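Local coordinates for protein PhnH (Penicillium herquei, PDB 6JJT) that catalyses the enantioselective hydroalkoxylation that turns a prenylated phenalenone into (2'R)-atrovenetin during herqueinone biosynthesis, working as a homotetramer, at residues T83-L91 with L101-P109; T94-V102 with L114-L125. All blocks are in the same frame, centred on the assembly; numbering follows the deposited sequence. Where two conformers were deposited one is given.

Interaction 1: residues T83-L91 with L101-P109; sequences TIRADAHYL and LVTESAAIP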
loop_
_atom_site.group_PDB
_atom_site.type_symbol
_atom_site.label_atom_id
_atom_site.label_comp_id
_atom_site.label_asym_id
_atom_site.label_seq_id
_atom_site.Cartn_x
_atom_site.Cartn_y
_atom_site.Cartn_z
ATOM N N THR D 83 -5.325 18.929 5.345
ATOM C CA THR D 83 -4.895 18.171 4.178
ATOM C C THR D 83 -5.987 17.134 3.850
ATOM O O THR D 83 -6.553 16.539 4.777
ATOM C CB THR D 83 -3.590 17.426 4.498
ATOM O OG1 THR D 83 -2.682 18.353 5.114
ATOM C CG2 THR D 83 -2.943 16.743 3.310
ATOM N N ILE D 84 -6.235 16.835 2.566
ATOM C CA ILE D 84 -7.086 15.717 2.168
ATOM C C ILE D 84 -6.279 14.770 1.288
ATOM O O ILE D 84 -5.873 15.114 0.153
ATOM C CB ILE D 84 -8.308 16.206 1.381
ATOM C CG1 ILE D 84 -9.104 17.282 2.140
ATOM C CG2 ILE D 84 -9.143 14.989 1.059
ATOM C CD1 ILE D 84 -10.085 18.077 1.266
ATOM N N ARG D 85 -5.962 13.580 1.808
ATOM C CA ARG D 85 -5.186 12.605 1.058
ATOM C C ARG D 85 -6.143 11.528 0.534
ATOM O O ARG D 85 -7.086 11.158 1.252
ATOM C CB ARG D 85 -4.150 11.975 1.977
ATOM C CG ARG D 85 -3.067 12.943 2.443
ATOM C CD ARG D 85 -1.930 12.216 3.095
ATOM N NE ARG D 85 -0.830 13.182 3.341
ATOM C CZ ARG D 85 -0.676 13.914 4.446
ATOM N NH1 ARG D 85 0.331 14.763 4.490
ATOM N NH2 ARG D 85 -1.556 13.874 5.432
ATOM N N ALA D 86 -5.975 11.088 -0.711
ATOM C CA ALA D 86 -6.847 10.028 -1.204
ATOM C C ALA D 86 -6.008 9.049 -1.974
ATOM O O ALA D 86 -4.991 9.403 -2.578
ATOM C CB ALA D 86 -8.020 10.566 -2.020
ATOM N N ASP D 87 -6.392 7.773 -1.952
ATOM C CA ASP D 87 -5.759 6.710 -2.731
ATOM C C ASP D 87 -6.852 5.840 -3.336
ATOM O O ASP D 87 -7.743 5.407 -2.564
ATOM C CB ASP D 87 -4.898 5.850 -1.819
ATOM C CG ASP D 87 -3.658 6.579 -1.292
ATOM O OD1 ASP D 87 -2.640 6.601 -2.035
ATOM O OD2 ASP D 87 -3.723 7.141 -0.158
ATOM N N ALA D 88 -6.815 5.623 -4.665
ATOM C CA ALA D 88 -7.908 4.894 -5.319
ATOM C C ALA D 88 -7.325 3.906 -6.310
ATOM O O ALA D 88 -6.234 4.103 -6.824
ATOM C CB ALA D 88 -8.809 5.879 -6.043
ATOM N N HIS D 89 -8.070 2.844 -6.553
ATOM C CA HIS D 89 -7.824 1.971 -7.669
ATOM C C HIS D 89 -9.123 1.853 -8.430
ATOM O O HIS D 89 -10.195 1.704 -7.804
ATOM C CB HIS D 89 -7.443 0.539 -7.247
ATOM C CG HIS D 89 -6.179 0.446 -6.498
ATOM N ND1 HIS D 89 -6.202 0.314 -5.143
ATOM C CD2 HIS D 89 -4.884 0.410 -6.888
ATOM C CE1 HIS D 89 -4.939 0.183 -4.717
ATOM N NE2 HIS D 89 -4.139 0.286 -5.767
ATOM N N TYR D 90 -9.018 1.901 -9.754
ATOM C CA TYR D 90 -10.213 1.631 -10.540
ATOM C C TYR D 90 -9.791 1.047 -11.863
ATOM O O TYR D 90 -8.612 1.123 -12.246
ATOM C CB TYR D 90 -11.115 2.867 -10.713
ATOM C CG TYR D 90 -10.499 4.085 -11.357
ATOM C CD1 TYR D 90 -10.534 4.288 -12.726
ATOM C CD2 TYR D 90 -9.902 5.065 -10.561
ATOM C CE1 TYR D 90 -10.014 5.439 -13.294
ATOM C CE2 TYR D 90 -9.382 6.237 -11.115
ATOM C CZ TYR D 90 -9.470 6.416 -12.487
ATOM O OH TYR D 90 -8.997 7.546 -13.109
ATOM N N LEU D 91 -10.742 0.418 -12.545
ATOM C CA LEU D 91 -10.411 -0.287 -13.782
ATOM C C LEU D 91 -11.140 0.406 -14.938
ATOM O O LEU D 91 -12.362 0.598 -14.894
ATOM C CB LEU D 91 -10.875 -1.735 -13.553
ATOM C CG LEU D 91 -10.599 -2.849 -14.555
ATOM C CD1 LEU D 91 -11.228 -2.719 -15.921
ATOM C CD2 LEU D 91 -9.223 -3.482 -14.463
ATOM N N LEU D 101 -5.674 -1.080 -15.226
ATOM C CA LEU D 101 -5.788 -0.621 -13.830
ATOM C C LEU D 101 -5.218 0.786 -13.681
ATOM O O LEU D 101 -4.089 1.061 -14.130
ATOM C CB LEU D 101 -4.994 -1.559 -12.911
ATOM C CG LEU D 101 -5.068 -1.184 -11.428
ATOM C CD1 LEU D 101 -6.466 -1.422 -10.905
ATOM C CD2 LEU D 101 -4.038 -1.950 -10.606
ATOM N N VAL D 102 -5.953 1.649 -13.001
ATOM C CA VAL D 102 -5.535 2.999 -12.696
ATOM C C VAL D 102 -5.322 3.077 -11.191
ATOM O O VAL D 102 -6.218 2.728 -10.409
ATOM C CB VAL D 102 -6.583 4.031 -13.146
ATOM C CG1 VAL D 102 -6.094 5.442 -12.840
ATOM C CG2 VAL D 102 -6.890 3.896 -14.661
ATOM N N THR D 103 -4.135 3.503 -10.787
ATOM C CA THR D 103 -3.741 3.675 -9.391
ATOM C C THR D 103 -3.572 5.162 -9.139
ATOM O O THR D 103 -2.600 5.768 -9.662
ATOM C CB THR D 103 -2.464 2.872 -9.088
ATOM O OG1 THR D 103 -2.760 1.500 -9.366
ATOM C CG2 THR D 103 -2.034 3.033 -7.641
ATOM N N GLU D 104 -4.478 5.765 -8.359
ATOM C CA GLU D 104 -4.396 7.177 -8.084
ATOM C C GLU D 104 -3.967 7.423 -6.654
ATOM O O GLU D 104 -4.319 6.699 -5.731
ATOM C CB GLU D 104 -5.758 7.853 -8.235
ATOM C CG GLU D 104 -6.281 7.938 -9.661
ATOM C CD GLU D 104 -7.484 8.846 -9.898
ATOM O OE1 GLU D 104 -8.106 9.221 -8.881
ATOM O OE2 GLU D 104 -7.722 9.182 -11.101
ATOM N N SER D 105 -3.180 8.462 -6.464
ATOM C CA SER D 105 -2.778 8.938 -5.144
ATOM C C SER D 105 -2.827 10.459 -5.169
ATOM O O SER D 105 -2.296 11.058 -6.122
ATOM C CB SER D 105 -1.436 8.417 -4.690
ATOM O OG SER D 105 -0.442 8.675 -5.686
ATOM N N ALA D 106 -3.420 11.095 -4.173
ATOM C CA ALA D 106 -3.787 12.498 -4.335
ATOM C C ALA D 106 -3.557 13.290 -3.075
ATOM O O ALA D 106 -3.820 12.799 -1.997
ATOM C CB ALA D 106 -5.250 12.605 -4.751
ATOM N N ALA D 107 -3.060 14.535 -3.230
ATOM C CA ALA D 107 -3.221 15.585 -2.246
ATOM C C ALA D 107 -4.313 16.482 -2.794
ATOM O O ALA D 107 -4.053 17.359 -3.634
ATOM C CB ALA D 107 -1.899 16.338 -2.081
ATOM N N ILE D 108 -5.562 16.139 -2.472
ATOM C CA ILE D 108 -6.704 16.693 -3.189
ATOM C C ILE D 108 -6.575 18.219 -3.162
ATOM O O ILE D 108 -6.291 18.819 -2.128
ATOM C CB ILE D 108 -7.997 16.195 -2.492
ATOM C CG1 ILE D 108 -8.245 14.686 -2.682
ATOM C CG2 ILE D 108 -9.271 17.006 -2.827
ATOM C CD1 ILE D 108 -8.569 14.278 -4.090
ATOM N N PRO D 109 -6.831 18.897 -4.308
ATOM C CA PRO D 109 -7.403 18.324 -5.519
ATOM C C PRO D 109 -6.443 17.861 -6.600
ATOM O O PRO D 109 -6.857 17.677 -7.736
ATOM C CB PRO D 109 -8.181 19.544 -6.077
ATOM C CG PRO D 109 -7.296 20.720 -5.737
ATOM C CD PRO D 109 -6.769 20.370 -4.361
HETATM O O HOH W 1 -4.793 18.145 0.408
HETATM O O HOH W 2 -2.151 4.858 -4.103
#
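From Arg85 paired with Ala107 to Leu91 paired with Leu101, strands 84-91 and 101-107 run antiparallel in unbroken register, their axes 4.7 Å apart and 176° between directions. Hydrogen-bonded pairs (Ala86-Ala106, Ala88-Glu104, Tyr90-Val102) alternate with non-hydrogen-bonded ones, and one further bond, Ile108 N to Ile84 O, 2.8 Å long, follows beyond the last pair. Alternation also sorts the side chains, as in regular beta strands. Tyr90, Val102 and Glu104 share one face with three alanines. With chi1 at 58°, CG of Tyr90 sits between its backbone N and carbonyl carbon, a position that swings the ring over Val102, whose CB lies 3.8 Å from the ring centroid in a CH-pi contact. The hydroxyl then reaches along the neighbouring strand past Val102 to Glu104: Tyr90 OH donates to Glu104 OE2 at 2.9 Å, meeting the carboxylate from above its plane, which stands 80° from the ring. On the other face His89 and Thr103 lie side by side, with OG1 of Thr103 3.4 Å from His89 CD2, at the edge of the imidazole. Within the barrel, strand 67-79 flanks 84-94 and strand 110-116 flanks 99-107, while Arg85 NH1 bonds to Phe115 O of the second subunit.

Interaction 2: residues T94-V102 with L114-L125; sequences TSDGANILV and LFDTSSEKYNWL
Strands 99-102 and 114-116 pair antiparallel at 148°, and the bonds Leu101 N to Asp116 O (2.8 Å) and Asp116 N to Leu101 O (2.9 Å) form the hydrogen-bonded pair beside the non-hydrogen-bonded Val102 and Phe115. Beyond it side chains take over from the backbone. Thr117 OG1, anti to its own N at chi1 -176°, donates to Asn99 O and accepts from Ser119 N in an ST turn. Where the loops meet, Tyr122 is gripped on three sides: CG2 of Thr94 lies over one face in a CH-pi contact, CG of its neighbour Lys121 covers the opposite face, and Asp96 OD1 accepts a hydrogen bond at the ring edge, 2.7 Å from Tyr122 OH. That oxygen also accepts from Thr94 OG1, so two bonds converge on it, while Asp96 OD2 forms a salt bridge with Lys121 NZ, at the end of an extended chain (2.6 Å). This network ties the type I turn Thr94-Gly97 to the loop after strand 110-116. Deeper in, Ile100 spreads its branches, CD1 reaching Leu125 CD1 (4.0 Å) and CG2 the edge of the Phe115 ring. Strand 84-94 borders Val102, strands 26-44 and 129-133 pack on Phe115, and Asn99 ND2 bonds to Ile41 O of the third subunit.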
loop_
_atom_site.group_PDB
_atom_site.type_symbol
_atom_site.label_atom_id
_atom_site.label_comp_id
_atom_site.label_asym_id
_atom_site.label_seq_id
_atom_site.Cartn_x
_atom_site.Cartn_y
_atom_site.Cartn_z
ATOM N N THR D 94 -11.516 -0.052 -22.147
ATOM C CA THR D 94 -11.567 0.836 -23.291
ATOM C C THR D 94 -12.687 0.399 -24.232
ATOM O O THR D 94 -13.168 -0.718 -24.153
ATOM C CB THR D 94 -10.216 0.834 -24.026
ATOM O OG1 THR D 94 -10.033 -0.484 -24.516
ATOM C CG2 THR D 94 -9.032 1.204 -23.150
ATOM N N SER D 95 -13.000 1.289 -25.187
ATOM C CA SER D 95 -14.021 1.035 -26.215
ATOM C C SER D 95 -13.734 -0.254 -26.986
ATOM O O SER D 95 -14.660 -0.985 -27.333
ATOM C CB SER D 95 -14.147 2.211 -27.154
ATOM O OG SER D 95 -12.877 2.597 -27.631
ATOM N N ASP D 96 -12.451 -0.592 -27.165
ATOM C CA ASP D 96 -12.091 -1.810 -27.884
ATOM C C ASP D 96 -11.775 -2.985 -26.951
ATOM O O ASP D 96 -11.244 -4.005 -27.381
ATOM C CB ASP D 96 -11.032 -1.525 -28.959
ATOM C CG ASP D 96 -9.783 -0.779 -28.490
ATOM O OD1 ASP D 96 -9.710 -0.359 -27.304
ATOM O OD2 ASP D 96 -8.878 -0.607 -29.326
ATOM N N GLY D 97 -12.090 -2.876 -25.655
ATOM C CA GLY D 97 -12.134 -4.075 -24.834
ATOM C C GLY D 97 -10.925 -4.310 -23.915
ATOM O O GLY D 97 -10.880 -5.350 -23.236
ATOM N N ALA D 98 -9.951 -3.384 -23.899
ATOM C CA ALA D 98 -8.759 -3.597 -23.075
ATOM C C ALA D 98 -9.020 -3.135 -21.634
ATOM O O ALA D 98 -9.670 -2.110 -21.432
ATOM C CB ALA D 98 -7.614 -2.821 -23.644
ATOM N N ASN D 99 -8.493 -3.899 -20.672
ATOM C CA ASN D 99 -8.628 -3.556 -19.263
ATOM C C ASN D 99 -7.336 -2.886 -18.800
ATOM O O ASN D 99 -6.254 -3.409 -19.047
ATOM C CB ASN D 99 -8.881 -4.814 -18.465
ATOM C CG ASN D 99 -10.231 -5.442 -18.717
ATOM O OD1 ASN D 99 -11.144 -4.719 -19.122
ATOM N ND2 ASN D 99 -10.323 -6.726 -18.465
ATOM N N ILE D 100 -7.482 -1.776 -18.073
ATOM C CA ILE D 100 -6.351 -1.000 -17.578
ATOM C C ILE D 100 -6.611 -0.687 -16.106
ATOM O O ILE D 100 -7.628 -0.073 -15.798
ATOM C CB ILE D 100 -6.172 0.319 -18.359
ATOM C CG1 ILE D 100 -6.057 0.081 -19.871
ATOM C CG2 ILE D 100 -5.038 1.153 -17.773
ATOM C CD1 ILE D 100 -6.310 1.309 -20.726
ATOM N N LEU D 101 -5.674 -1.080 -15.226
ATOM C CA LEU D 101 -5.788 -0.621 -13.830
ATOM C C LEU D 101 -5.218 0.786 -13.681
ATOM O O LEU D 101 -4.089 1.061 -14.130
ATOM C CB LEU D 101 -4.994 -1.559 -12.911
ATOM C CG LEU D 101 -5.068 -1.184 -11.428
ATOM C CD1 LEU D 101 -6.466 -1.422 -10.905
ATOM C CD2 LEU D 101 -4.038 -1.950 -10.606
ATOM N N VAL D 102 -5.953 1.649 -13.001
ATOM C CA VAL D 102 -5.535 2.999 -12.696
ATOM C C VAL D 102 -5.322 3.077 -11.191
ATOM O O VAL D 102 -6.218 2.728 -10.409
ATOM C CB VAL D 102 -6.583 4.031 -13.146
ATOM C CG1 VAL D 102 -6.094 5.442 -12.840
ATOM C CG2 VAL D 102 -6.890 3.896 -14.661
ATOM N N LEU D 114 -0.844 6.300 -12.016
ATOM C CA LEU D 114 -0.072 5.254 -12.639
ATOM C C LEU D 114 -1.042 4.260 -13.287
ATOM O O LEU D 114 -2.222 4.220 -12.894
ATOM C CB LEU D 114 0.820 4.539 -11.610
ATOM C CG LEU D 114 1.931 5.402 -11.027
ATOM C CD1 LEU D 114 2.463 4.753 -9.751
ATOM C CD2 LEU D 114 3.067 5.657 -12.020
ATOM N N PHE D 115 -0.548 3.456 -14.224
ATOM C CA PHE D 115 -1.360 2.557 -15.033
ATOM C C PHE D 115 -0.721 1.195 -15.159
ATOM O O PHE D 115 0.510 1.060 -15.137
ATOM C CB PHE D 115 -1.459 3.080 -16.487
ATOM C CG PHE D 115 -2.011 4.482 -16.600
ATOM C CD1 PHE D 115 -3.399 4.698 -16.630
ATOM C CD2 PHE D 115 -1.167 5.584 -16.588
ATOM C CE1 PHE D 115 -3.905 5.996 -16.734
ATOM C CE2 PHE D 115 -1.670 6.867 -16.641
ATOM C CZ PHE D 115 -3.034 7.078 -16.714
ATOM N N ASP D 116 -1.563 0.156 -15.255
ATOM C CA ASP D 116 -1.095 -1.186 -15.514
ATOM C C ASP D 116 -2.015 -1.860 -16.512
ATOM O O ASP D 116 -3.219 -2.025 -16.258
ATOM C CB ASP D 116 -1.032 -2.001 -14.218
ATOM C CG ASP D 116 -0.178 -3.244 -14.301
ATOM O OD1 ASP D 116 -0.211 -3.933 -15.333
ATOM O OD2 ASP D 116 0.527 -3.508 -13.333
ATOM N N THR D 117 -1.428 -2.288 -17.624
ATOM C CA THR D 117 -2.159 -3.089 -18.605
ATOM C C THR D 117 -1.176 -3.979 -19.348
ATOM O O THR D 117 -0.075 -3.517 -19.680
ATOM C CB THR D 117 -2.978 -2.200 -19.549
ATOM O OG1 THR D 117 -3.703 -3.104 -20.385
ATOM C CG2 THR D 117 -2.160 -1.299 -20.445
ATOM N N SER D 118 -1.587 -5.185 -19.713
ATOM C CA SER D 118 -0.791 -6.004 -20.635
ATOM C C SER D 118 -1.276 -5.880 -22.081
ATOM O O SER D 118 -0.704 -6.549 -22.955
ATOM C CB SER D 118 -0.723 -7.449 -20.217
ATOM O OG SER D 118 -2.024 -7.963 -19.998
ATOM N N SER D 119 -2.322 -5.094 -22.322
ATOM C CA SER D 119 -2.807 -4.835 -23.672
ATOM C C SER D 119 -1.677 -4.331 -24.569
ATOM O O SER D 119 -1.018 -3.359 -24.249
ATOM C CB SER D 119 -3.936 -3.842 -23.653
ATOM O OG SER D 119 -4.009 -3.223 -24.959
ATOM N N GLU D 120 -1.530 -4.927 -25.763
ATOM C CA GLU D 120 -0.448 -4.493 -26.647
ATOM C C GLU D 120 -0.649 -3.058 -27.126
ATOM O O GLU D 120 0.311 -2.300 -27.258
ATOM C CB GLU D 120 -0.341 -5.431 -27.853
ATOM C CG GLU D 120 0.607 -6.587 -27.613
ATOM C CD GLU D 120 1.251 -7.131 -28.884
ATOM O OE1 GLU D 120 1.245 -6.405 -29.923
ATOM O OE2 GLU D 120 1.756 -8.282 -28.837
ATOM N N LYS D 121 -1.896 -2.686 -27.375
ATOM C CA LYS D 121 -2.214 -1.369 -27.883
ATOM C C LYS D 121 -1.968 -0.291 -26.834
ATOM O O LYS D 121 -1.584 0.829 -27.155
ATOM C CB LYS D 121 -3.651 -1.313 -28.408
ATOM C CG LYS D 121 -4.094 0.048 -28.911
ATOM C CD LYS D 121 -5.476 -0.001 -29.527
ATOM C CE LYS D 121 -6.028 1.372 -29.836
ATOM N NZ LYS D 121 -7.374 1.251 -30.441
ATOM N N TYR D 122 -2.167 -0.625 -25.540
ATOM C CA TYR D 122 -2.151 0.396 -24.501
ATOM C C TYR D 122 -0.994 0.243 -23.519
ATOM O O TYR D 122 -0.917 1.026 -22.584
ATOM C CB TYR D 122 -3.496 0.391 -23.764
ATOM C CG TYR D 122 -4.658 0.701 -24.673
ATOM C CD1 TYR D 122 -4.890 2.000 -25.112
ATOM C CD2 TYR D 122 -5.529 -0.304 -25.072
ATOM C CE1 TYR D 122 -5.957 2.295 -25.953
ATOM C CE2 TYR D 122 -6.591 -0.024 -25.928
ATOM C CZ TYR D 122 -6.805 1.276 -26.357
ATOM O OH TYR D 122 -7.881 1.555 -27.170
ATOM N N ASN D 123 -0.101 -0.733 -23.737
ATOM C CA ASN D 123 0.881 -0.981 -22.681
ATOM C C ASN D 123 1.963 0.109 -22.607
ATOM O O ASN D 123 2.722 0.105 -21.653
ATOM C CB ASN D 123 1.327 -2.437 -22.591
ATOM C CG ASN D 123 2.163 -2.833 -23.778
ATOM O OD1 ASN D 123 2.533 -1.979 -24.577
ATOM N ND2 ASN D 123 2.473 -4.124 -23.885
ATOM N N TRP D 124 2.035 1.040 -23.553
ATOM C CA TRP D 124 2.806 2.266 -23.373
ATOM C C TRP D 124 2.431 2.988 -22.065
ATOM O O TRP D 124 3.231 3.729 -21.494
ATOM C CB TRP D 124 2.679 3.169 -24.622
ATOM C CG TRP D 124 1.287 3.618 -24.953
ATOM C CD1 TRP D 124 0.348 2.955 -25.700
ATOM C CD2 TRP D 124 0.638 4.814 -24.520
ATOM N NE1 TRP D 124 -0.830 3.657 -25.743
ATOM C CE2 TRP D 124 -0.678 4.817 -25.036
ATOM C CE3 TRP D 124 1.065 5.878 -23.733
ATOM C CZ2 TRP D 124 -1.587 5.844 -24.783
ATOM C CZ3 TRP D 124 0.183 6.907 -23.501
ATOM C CH2 TRP D 124 -1.123 6.893 -24.012
ATOM N N LEU D 125 1.195 2.791 -21.578
ATOM C CA LEU D 125 0.759 3.470 -20.356
ATOM C C LEU D 125 1.497 2.947 -19.124
ATOM O O LEU D 125 1.587 3.667 -18.132
ATOM C CB LEU D 125 -0.754 3.289 -20.160
ATOM C CG LEU D 125 -1.637 4.107 -21.096
ATOM C CD1 LEU D 125 -3.079 3.604 -21.022
ATOM C CD2 LEU D 125 -1.524 5.589 -20.685
HETATM O O HOH W 3 -4.910 -5.778 -20.404
HETATM O O HOH W 4 -2.158 0.988 -11.913
#

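Interactions 1 and 2 are successive steps round one antiparallel barrel, their centres 18 Å apart. Strand 99-107 serves both: its residues Leu101 and Val102 belong to both contacts, facing strand 84-94 on one edge and strand 110-116 on the other. Along the chain the segments alternate, 83-91, 94-102, 101-109, then 114-125, because each hairpin of this up-and-down barrel shares a strand with the next. The two also touch directly, through a probable hydrogen bond from Thr103 N to Leu114 O. Interaction 1 lies near the centre of the chain, interaction 2 toward one end of the barrel, where loops replace sheet. Both reach the second and third subunits, so the same three strands build the barrel wall and meet neighbours in the tetramer.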